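Local coordinates for protein L-threonine dehydrogenase (Flavobacterium frigidimaris, PDB 2YY7) that binds NAD in a Rossmann-type domain and probably oxidises L-threonine at its 3-hydroxyl group, as an L-threonine dehydrogenase, at residues Lys21-Lys24 with Asn30-Ala33; Asp71-Ala76 with Asn225-Pro230. One frame throughout, in Å; residues are numbered along the deposited sequence.

Interaction 1: residues Lys21-Lys24 with Asn30-Ala33; sequences KLRK and NVIA
The first beta-alpha-beta unit of the Rossmann-type domain, strand 5-8, helix 13-26 and strand 31-35, is closed here, where Leu22 and Arg23 of its helix meet Val31 and Ala33 at the start of its second strand. Arg23 does the polar work. Its chain, extended from CG to NE, carries the guanidinium across to the carbonyl of Val31, which takes two bonds at a single oxygen: Arg23 NE lies 3.2 Å from Val31 O, and Arg23 NH2 lies 3.1 Å from the same atom. Val31 O sits at the edge of the guanidinium and almost exactly in its plane, and this side-on grip fixes the rotation of the group. Both nitrogens approach the carbonyl from one face of its plane, tilted about 30° from it, and both N-H bonds are moderately bent. In this unit a helix returns the chain to a parallel neighbour of its first strand; the arginine thus ties the last turns of the crossover helix to the backbone of the strand it leads into. Nearer the helix backbone, the aliphatic part of Arg23 is put to use, with Arg23 CG only 3.5 Å from Val31 CB. The chi1 of Val31, -175°, turns CG1 away from the backbone N and places CG2 near the helix, where it meets Leu22 CB at 3.9 Å. Farther along the strand, Ala33 CB packs 3.8 Å from Arg23 NH2. The remaining nitrogen, NH1, makes a weak hydrogen bond to Val43 O, while Leu22 and Val31 both rest on Ile7 of strand 5-8.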
ATOM      1  N   LYS A  21      22.561   6.583  21.857  1.00 16.27           N
ATOM      2  CA  LYS A  21      23.121   7.700  21.105  1.00 15.62           C
ATOM      3  C   LYS A  21      22.347   8.997  21.342  1.00 14.69           C
ATOM      4  O   LYS A  21      22.940  10.059  21.531  1.00 13.59           O
ATOM      5  CB  LYS A  21      23.137   7.366  19.614  1.00 16.12           C
ATOM      6  CG  LYS A  21      23.781   8.429  18.734  1.00 21.21           C
ATOM      7  CD  LYS A  21      25.238   8.670  19.086  1.00 29.25           C
ATOM      8  CE  LYS A  21      25.850   9.707  18.154  1.00 34.68           C
ATOM      9  NZ  LYS A  21      27.269  10.001  18.488  1.00 38.31           N
ATOM     10  N   LEU A  22      21.023   8.912  21.335  1.00 13.87           N
ATOM     11  CA  LEU A  22      20.200  10.093  21.562  1.00 14.29           C
ATOM     12  C   LEU A  22      20.454  10.669  22.957  1.00 14.68           C
ATOM     13  O   LEU A  22      20.510  11.886  23.135  1.00 14.65           O
ATOM     14  CB  LEU A  22      18.722   9.729  21.397  1.00 13.76           C
ATOM     15  CG  LEU A  22      17.957  10.250  20.175  1.00 15.19           C
ATOM     16  CD1 LEU A  22      18.890  10.569  19.029  1.00 14.02           C
ATOM     17  CD2 LEU A  22      16.921   9.207  19.766  1.00 13.48           C
ATOM     18  N   ARG A  23      20.610   9.793  23.947  1.00 14.53           N
ATOM     19  CA  ARG A  23      20.860  10.233  25.316  1.00 14.95           C
ATOM     20  C   ARG A  23      22.218  10.917  25.474  1.00 16.52           C
ATOM     21  O   ARG A  23      22.376  11.801  26.317  1.00 16.41           O
ATOM     22  CB  ARG A  23      20.731   9.050  26.286  1.00 13.59           C
ATOM     23  CG  ARG A  23      19.274   8.680  26.557  1.00 13.81           C
ATOM     24  CD  ARG A  23      19.112   7.443  27.418  1.00 13.61           C
ATOM     25  NE  ARG A  23      17.718   7.281  27.825  1.00 12.58           N
ATOM     26  CZ  ARG A  23      17.206   6.165  28.335  1.00 12.46           C
ATOM     27  NH1 ARG A  23      17.967   5.092  28.504  1.00 13.05           N
ATOM     28  NH2 ARG A  23      15.925   6.124  28.684  1.00 12.35           N
ATOM     29  N   LYS A  24      23.192  10.514  24.660  1.00 17.78           N
ATOM     30  CA  LYS A  24      24.519  11.118  24.705  1.00 19.38           C
ATOM     31  C   LYS A  24      24.467  12.517  24.097  1.00 19.54           C
ATOM     32  O   LYS A  24      25.146  13.434  24.558  1.00 18.37           O
ATOM     33  CB  LYS A  24      25.524  10.270  23.922  1.00 20.67           C
ATOM     34  CG  LYS A  24      25.850   8.932  24.568  1.00 24.90           C
ATOM     35  CD  LYS A  24      26.755   8.070  23.691  1.00 30.95           C
ATOM     36  CE  LYS A  24      28.109   8.721  23.429  1.00 37.37           C
ATOM     37  NZ  LYS A  24      28.028   9.871  22.480  1.00 41.16           N
ATOM     38  N   ASN A  30      16.162  13.332  28.741  1.00 16.96           N
ATOM     39  CA  ASN A  30      15.410  13.963  27.659  1.00 17.07           C
ATOM     40  C   ASN A  30      14.915  12.891  26.691  1.00 15.79           C
ATOM     41  O   ASN A  30      14.110  13.167  25.800  1.00 15.68           O
ATOM     42  CB  ASN A  30      16.276  14.964  26.895  1.00 16.73           C
ATOM     43  CG  ASN A  30      16.410  16.282  27.615  1.00 20.84           C
ATOM     44  OD1 ASN A  30      17.180  16.413  28.563  1.00 28.37           O
ATOM     45  ND2 ASN A  30      15.648  17.270  27.175  1.00 23.13           N
ATOM     46  N   VAL A  31      15.408  11.670  26.874  1.00 15.20           N
ATOM     47  CA  VAL A  31      15.031  10.548  26.024  1.00 14.06           C
ATOM     48  C   VAL A  31      14.324   9.483  26.857  1.00 14.14           C
ATOM     49  O   VAL A  31      14.921   8.870  27.741  1.00 14.73           O
ATOM     50  CB  VAL A  31      16.269   9.920  25.353  1.00 14.72           C
ATOM     51  CG1 VAL A  31      15.839   8.845  24.372  1.00 14.31           C
ATOM     52  CG2 VAL A  31      17.094  10.997  24.653  1.00 13.31           C
ATOM     53  N   ILE A  32      13.042   9.274  26.572  1.00 12.83           N
ATOM     54  CA  ILE A  32      12.246   8.290  27.291  1.00 12.22           C
ATOM     55  C   ILE A  32      12.165   7.009  26.466  1.00 12.27           C
ATOM     56  O   ILE A  32      11.740   7.038  25.313  1.00 10.36           O
ATOM     57  CB  ILE A  32      10.800   8.798  27.528  1.00 13.21           C
ATOM     58  CG1 ILE A  32      10.817  10.219  28.107  1.00 14.19           C
ATOM     59  CG2 ILE A  32      10.058   7.840  28.453  1.00 11.84           C
ATOM     60  CD1 ILE A  32      11.502  10.353  29.448  1.00 15.72           C
ATOM     61  N   ALA A  33      12.582   5.892  27.053  1.00 11.72           N
ATOM     62  CA  ALA A  33      12.538   4.605  26.368  1.00 12.41           C
ATOM     63  C   ALA A  33      11.248   3.892  26.753  1.00 12.55           C
ATOM     64  O   ALA A  33      10.873   3.878  27.923  1.00 13.78           O
ATOM     65  CB  ALA A  33      13.747   3.752  26.759  1.00 11.45           C
TER

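Interaction 2: residues Asp71-Ala76 with Asn225-Pro230; sequences DIYLMA and NIMKAP. With NAD (nicotinamide-adenine-dinucleotide), chain E.
Met227, in the last turn of helix 216-228, lays its methyl group over one face of the Tyr73 ring, on strand 71-74, which runs parallel to its neighbours 5-8 and 112-118 in the Rossmann-type sheet. This is a CH-pi contact: Met227 CE stands 4.1 Å from the centroid of the Tyr73 ring, 25° off the normal and displaced toward the rim. The sulfur adds an oblique Met-aromatic contact, Met227 SD lying 5.2 Å from the centroid of the Tyr73 ring. Bends at chi2 (-68°) and chi3 (-90°) fold the methionine back so that its methyl reaches the ring, while its CB and CG pack against the phenol end. Without the Tyr73 ring, as with an alanine here, the Met227 methyl is likely to lose its aromatic seat and a gap to open between strand and helix. Around this pair, Leu18 of helix 13-26 touches the tyrosine, and Phe114 touches Met227. Lys112 donates a hydrogen bond to the Met227 carbonyl. Past the strand end the same segment enters the cofactor pocket, where Met75 O lies 3.1 Å from C5D of NAD and Ala76 CB approaches the adenine, 3.6 Å from NAD C4A.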
ATOM      1  N   ASP A  71       9.138  14.812  20.166  1.00 11.01           N
ATOM      2  CA  ASP A  71       9.547  13.912  19.085  1.00 11.04           C
ATOM      3  C   ASP A  71       9.279  12.436  19.402  1.00 10.76           C
ATOM      4  O   ASP A  71       9.549  11.968  20.507  1.00 11.67           O
ATOM      5  CB  ASP A  71      11.049  14.041  18.793  1.00 11.01           C
ATOM      6  CG  ASP A  71      11.458  15.427  18.331  1.00 13.18           C
ATOM      7  OD1 ASP A  71      12.502  15.513  17.648  1.00 11.57           O
ATOM      8  OD2 ASP A  71      10.767  16.419  18.652  1.00 11.11           O
ATOM      9  N   ILE A  72       8.770  11.699  18.422  1.00 10.21           N
ATOM     10  CA  ILE A  72       8.522  10.277  18.612  1.00  9.63           C
ATOM     11  C   ILE A  72       9.224   9.452  17.542  1.00 10.29           C
ATOM     12  O   ILE A  72       9.105   9.736  16.347  1.00  9.22           O
ATOM     13  CB  ILE A  72       7.010   9.927  18.572  1.00  9.84           C
ATOM     14  CG1 ILE A  72       6.315  10.444  19.833  1.00  7.39           C
ATOM     15  CG2 ILE A  72       6.824   8.401  18.459  1.00 10.10           C
ATOM     16  CD1 ILE A  72       4.868  10.013  19.959  1.00 10.57           C
ATOM     17  N   TYR A  73       9.984   8.457  17.989  1.00  9.24           N
ATOM     18  CA  TYR A  73      10.667   7.530  17.096  1.00  9.39           C
ATOM     19  C   TYR A  73       9.904   6.217  17.297  1.00  8.78           C
ATOM     20  O   TYR A  73      10.075   5.544  18.318  1.00 10.04           O
ATOM     21  CB  TYR A  73      12.137   7.343  17.500  1.00  8.15           C
ATOM     22  CG  TYR A  73      13.021   8.552  17.270  1.00  9.86           C
ATOM     23  CD1 TYR A  73      14.025   8.534  16.296  1.00 10.57           C
ATOM     24  CD2 TYR A  73      12.868   9.706  18.038  1.00  9.89           C
ATOM     25  CE1 TYR A  73      14.861   9.640  16.097  1.00 12.68           C
ATOM     26  CE2 TYR A  73      13.695  10.820  17.847  1.00  8.44           C
ATOM     27  CZ  TYR A  73      14.690  10.779  16.877  1.00 10.60           C
ATOM     28  OH  TYR A  73      15.504  11.874  16.690  1.00 10.11           O
ATOM     29  N   LEU A  74       9.044   5.877  16.339  1.00  9.21           N
ATOM     30  CA  LEU A  74       8.237   4.654  16.403  1.00  9.18           C
ATOM     31  C   LEU A  74       8.983   3.484  15.770  1.00  9.48           C
ATOM     32  O   LEU A  74       8.972   3.305  14.548  1.00 10.05           O
ATOM     33  CB  LEU A  74       6.907   4.871  15.682  1.00  8.92           C
ATOM     34  CG  LEU A  74       5.964   3.674  15.502  1.00  9.14           C
ATOM     35  CD1 LEU A  74       5.556   3.110  16.851  1.00  6.12           C
ATOM     36  CD2 LEU A  74       4.739   4.122  14.727  1.00  7.96           C
ATOM     37  N   MET A  75       9.617   2.681  16.611  1.00  9.18           N
ATOM     38  CA  MET A  75      10.398   1.548  16.143  1.00  9.69           C
ATOM     39  C   MET A  75       9.676   0.217  16.272  1.00  9.93           C
ATOM     40  O   MET A  75      10.107  -0.773  15.693  1.00 11.20           O
ATOM     41  CB  MET A  75      11.715   1.483  16.918  1.00  8.50           C
ATOM     42  CG  MET A  75      12.431   2.821  17.013  1.00 10.11           C
ATOM     43  SD  MET A  75      12.735   3.566  15.390  1.00 10.78           S
ATOM     44  CE  MET A  75      14.262   2.749  14.928  1.00 11.35           C
ATOM     45  N   ALA A  76       8.580   0.190  17.022  1.00 11.32           N
ATOM     46  CA  ALA A  76       7.833  -1.048  17.227  1.00 11.92           C
ATOM     47  C   ALA A  76       7.124  -1.541  15.972  1.00 12.64           C
ATOM     48  O   ALA A  76       6.461  -0.775  15.276  1.00 15.38           O
ATOM     49  CB  ALA A  76       6.817  -0.869  18.369  1.00 11.13           C
ATOM     50  N   ASN A 225      20.500  12.163  12.011  1.00 10.99           N
ATOM     51  CA  ASN A 225      20.759  13.261  11.093  1.00 11.13           C
ATOM     52  C   ASN A 225      19.544  13.731  10.297  1.00 11.07           C
ATOM     53  O   ASN A 225      19.351  14.934  10.133  1.00 12.12           O
ATOM     54  CB  ASN A 225      21.907  12.908  10.148  1.00 11.11           C
ATOM     55  CG  ASN A 225      23.252  12.879  10.860  1.00 13.40           C
ATOM     56  OD1 ASN A 225      23.405  13.467  11.929  1.00 16.08           O
ATOM     57  ND2 ASN A 225      24.230  12.208  10.266  1.00 10.47           N
ATOM     58  N   ILE A 226      18.721  12.806   9.807  1.00 10.74           N
ATOM     59  CA  ILE A 226      17.544  13.223   9.049  1.00 10.40           C
ATOM     60  C   ILE A 226      16.562  13.941   9.976  1.00 11.12           C
ATOM     61  O   ILE A 226      15.850  14.856   9.560  1.00 11.04           O
ATOM     62  CB  ILE A 226      16.831  12.023   8.362  1.00 10.09           C
ATOM     63  CG1 ILE A 226      15.729  12.552   7.433  1.00  9.35           C
ATOM     64  CG2 ILE A 226      16.237  11.088   9.403  1.00  8.09           C
ATOM     65  CD1 ILE A 226      15.080  11.495   6.551  1.00 10.12           C
ATOM     66  N   MET A 227      16.537  13.532  11.241  1.00 12.16           N
ATOM     67  CA  MET A 227      15.644  14.147  12.221  1.00 13.58           C
ATOM     68  C   MET A 227      16.108  15.526  12.692  1.00 14.94           C
ATOM     69  O   MET A 227      15.282  16.399  12.961  1.00 14.55           O
ATOM     70  CB  MET A 227      15.467  13.218  13.425  1.00 13.82           C
ATOM     71  CG  MET A 227      14.499  12.068  13.172  1.00 12.32           C
ATOM     72  SD  MET A 227      12.779  12.632  12.971  1.00 12.47           S
ATOM     73  CE  MET A 227      12.218  12.569  14.644  1.00 12.01           C
ATOM     74  N   LYS A 228      17.421  15.731  12.797  1.00 15.94           N
ATOM     75  CA  LYS A 228      17.927  17.032  13.244  1.00 18.13           C
ATOM     76  C   LYS A 228      18.047  18.041  12.102  1.00 17.68           C
ATOM     77  O   LYS A 228      18.221  19.235  12.337  1.00 18.22           O
ATOM     78  CB  LYS A 228      19.292  16.886  13.921  1.00 17.81           C
ATOM     79  CG  LYS A 228      20.411  16.493  12.976  1.00 20.77           C
ATOM     80  CD  LYS A 228      21.786  16.771  13.580  1.00 23.03           C
ATOM     81  CE  LYS A 228      22.006  16.010  14.877  1.00 29.53           C
ATOM     82  NZ  LYS A 228      23.385  16.229  15.408  1.00 34.74           N
ATOM     83  N   ALA A 229      17.954  17.565  10.866  1.00 16.95           N
ATOM     84  CA  ALA A 229      18.065  18.447   9.711  1.00 16.72           C
ATOM     85  C   ALA A 229      16.913  19.443   9.625  1.00 17.70           C
ATOM     86  O   ALA A 229      15.802  19.169  10.085  1.00 16.92           O
ATOM     87  CB  ALA A 229      18.128  17.625   8.432  1.00 17.08           C
ATOM     88  N   PRO A 230      17.170  20.629   9.053  1.00 17.87           N
ATOM     89  CA  PRO A 230      16.107  21.629   8.927  1.00 18.00           C
ATOM     90  C   PRO A 230      14.978  21.067   8.058  1.00 18.05           C
ATOM     91  O   PRO A 230      15.225  20.334   7.097  1.00 17.39           O
ATOM     92  CB  PRO A 230      16.823  22.826   8.291  1.00 18.04           C
ATOM     93  CG  PRO A 230      17.990  22.211   7.580  1.00 19.44           C
ATOM     94  CD  PRO A 230      18.452  21.160   8.558  1.00 17.92           C
TER
HETATM   95  PA  NAD E3001      13.126  -5.489  16.905  1.00  9.94           P
HETATM   96  O1A NAD E3001      14.513  -5.877  17.285  1.00 10.01           O
HETATM   97  O2A NAD E3001      12.205  -6.616  16.605  1.00 10.53           O
HETATM   98  O5B NAD E3001      12.520  -4.465  17.950  1.00  8.58           O
HETATM   99  C5B NAD E3001      11.143  -4.232  18.033  1.00  3.91           C
HETATM  100  C4B NAD E3001      10.800  -3.774  19.429  1.00  5.99           C
HETATM  101  O4B NAD E3001       9.431  -3.367  19.426  1.00  7.54           O
HETATM  102  C3B NAD E3001      10.972  -4.906  20.469  1.00  7.81           C
HETATM  103  O3B NAD E3001      11.794  -4.490  21.574  1.00  8.85           O
HETATM  104  C2B NAD E3001       9.526  -5.248  20.850  1.00  7.51           C
HETATM  105  O2B NAD E3001       9.407  -5.695  22.189  1.00  8.79           O
HETATM  106  C1B NAD E3001       8.818  -3.909  20.594  1.00  8.55           C
HETATM  107  N9A NAD E3001       7.361  -4.053  20.454  1.00  8.89           N
HETATM  108  C8A NAD E3001       6.693  -5.049  19.743  1.00 10.09           C
HETATM  109  N7A NAD E3001       5.375  -4.844  19.881  1.00  8.19           N
HETATM  110  C5A NAD E3001       5.214  -3.737  20.640  1.00  9.44           C
HETATM  111  C6A NAD E3001       4.072  -3.110  21.113  1.00  8.67           C
HETATM  112  N6A NAD E3001       2.883  -3.628  20.891  1.00  7.69           N
HETATM  113  N1A NAD E3001       4.201  -2.000  21.907  1.00  8.28           N
HETATM  114  C2A NAD E3001       5.450  -1.497  22.236  1.00  9.67           C
HETATM  115  N3A NAD E3001       6.601  -2.124  21.799  1.00  8.46           N
HETATM  116  C4A NAD E3001       6.456  -3.240  21.013  1.00  7.80           C
HETATM  117  O3  NAD E3001      13.173  -4.633  15.548  1.00  9.50           O
HETATM  118  PN  NAD E3001      14.312  -3.606  15.017  1.00  9.35           P
HETATM  119  O1N NAD E3001      14.821  -2.709  16.107  1.00  7.46           O
HETATM  120  O2N NAD E3001      15.212  -4.414  14.151  1.00 14.18           O
HETATM  121  O5D NAD E3001      13.436  -2.689  14.002  1.00  8.59           O
HETATM  122  C5D NAD E3001      12.847  -1.458  14.446  1.00  7.19           C
HETATM  123  C4D NAD E3001      12.162  -0.772  13.232  1.00  6.92           C
HETATM  124  O4D NAD E3001      13.081  -0.658  12.161  1.00  6.26           O
HETATM  125  C3D NAD E3001      10.987  -1.570  12.659  1.00  9.06           C
HETATM  126  O3D NAD E3001      10.016  -0.652  12.166  1.00 10.26           O
HETATM  127  C2D NAD E3001      11.587  -2.279  11.468  1.00  9.11           C
HETATM  128  O2D NAD E3001      10.547  -2.643  10.591  1.00 10.15           O
HETATM  129  C1D NAD E3001      12.575  -1.239  10.939  1.00  6.43           C
HETATM  130  N1N NAD E3001      13.619  -1.898  10.121  1.00  6.65           N
HETATM  131  C2N NAD E3001      14.554  -2.713  10.728  1.00  5.39           C
HETATM  132  C3N NAD E3001      15.530  -3.328   9.952  1.00  7.35           C
HETATM  133  C7N NAD E3001      16.632  -4.125  10.596  1.00  7.03           C
HETATM  134  O7N NAD E3001      17.500  -4.751   9.717  1.00  9.20           O
HETATM  135  N7N NAD E3001      16.739  -4.264  11.929  1.00 11.22           N
HETATM  136  C4N NAD E3001      15.549  -3.140   8.557  1.00  5.97           C
HETATM  137  C5N NAD E3001      14.612  -2.291   7.961  1.00  4.61           C
HETATM  138  C6N NAD E3001      13.640  -1.691   8.737  1.00  2.20           C

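Both interactions are buried and bring helices against the same sheet, yet they differ in chemistry. Interaction 1 is local: its segments are neighbours in sequence, and a charged side chain bonds a strand carbonyl. Interaction 2 joins parts some 150 residues apart mainly through a methionine packed on an aromatic ring, and its centre lies about 12 Å from that of the chain, against about 17 Å. The two meet at Leu22 CD2 and Tyr73 CZ, 4.0 Å apart, so helix 13-26, which supplies one side of interaction 1, also packs on the strand residue of interaction 2. Interaction 2 runs on to NAD, whereas the Ala33 side chain of interaction 1 stays about 10 Å away.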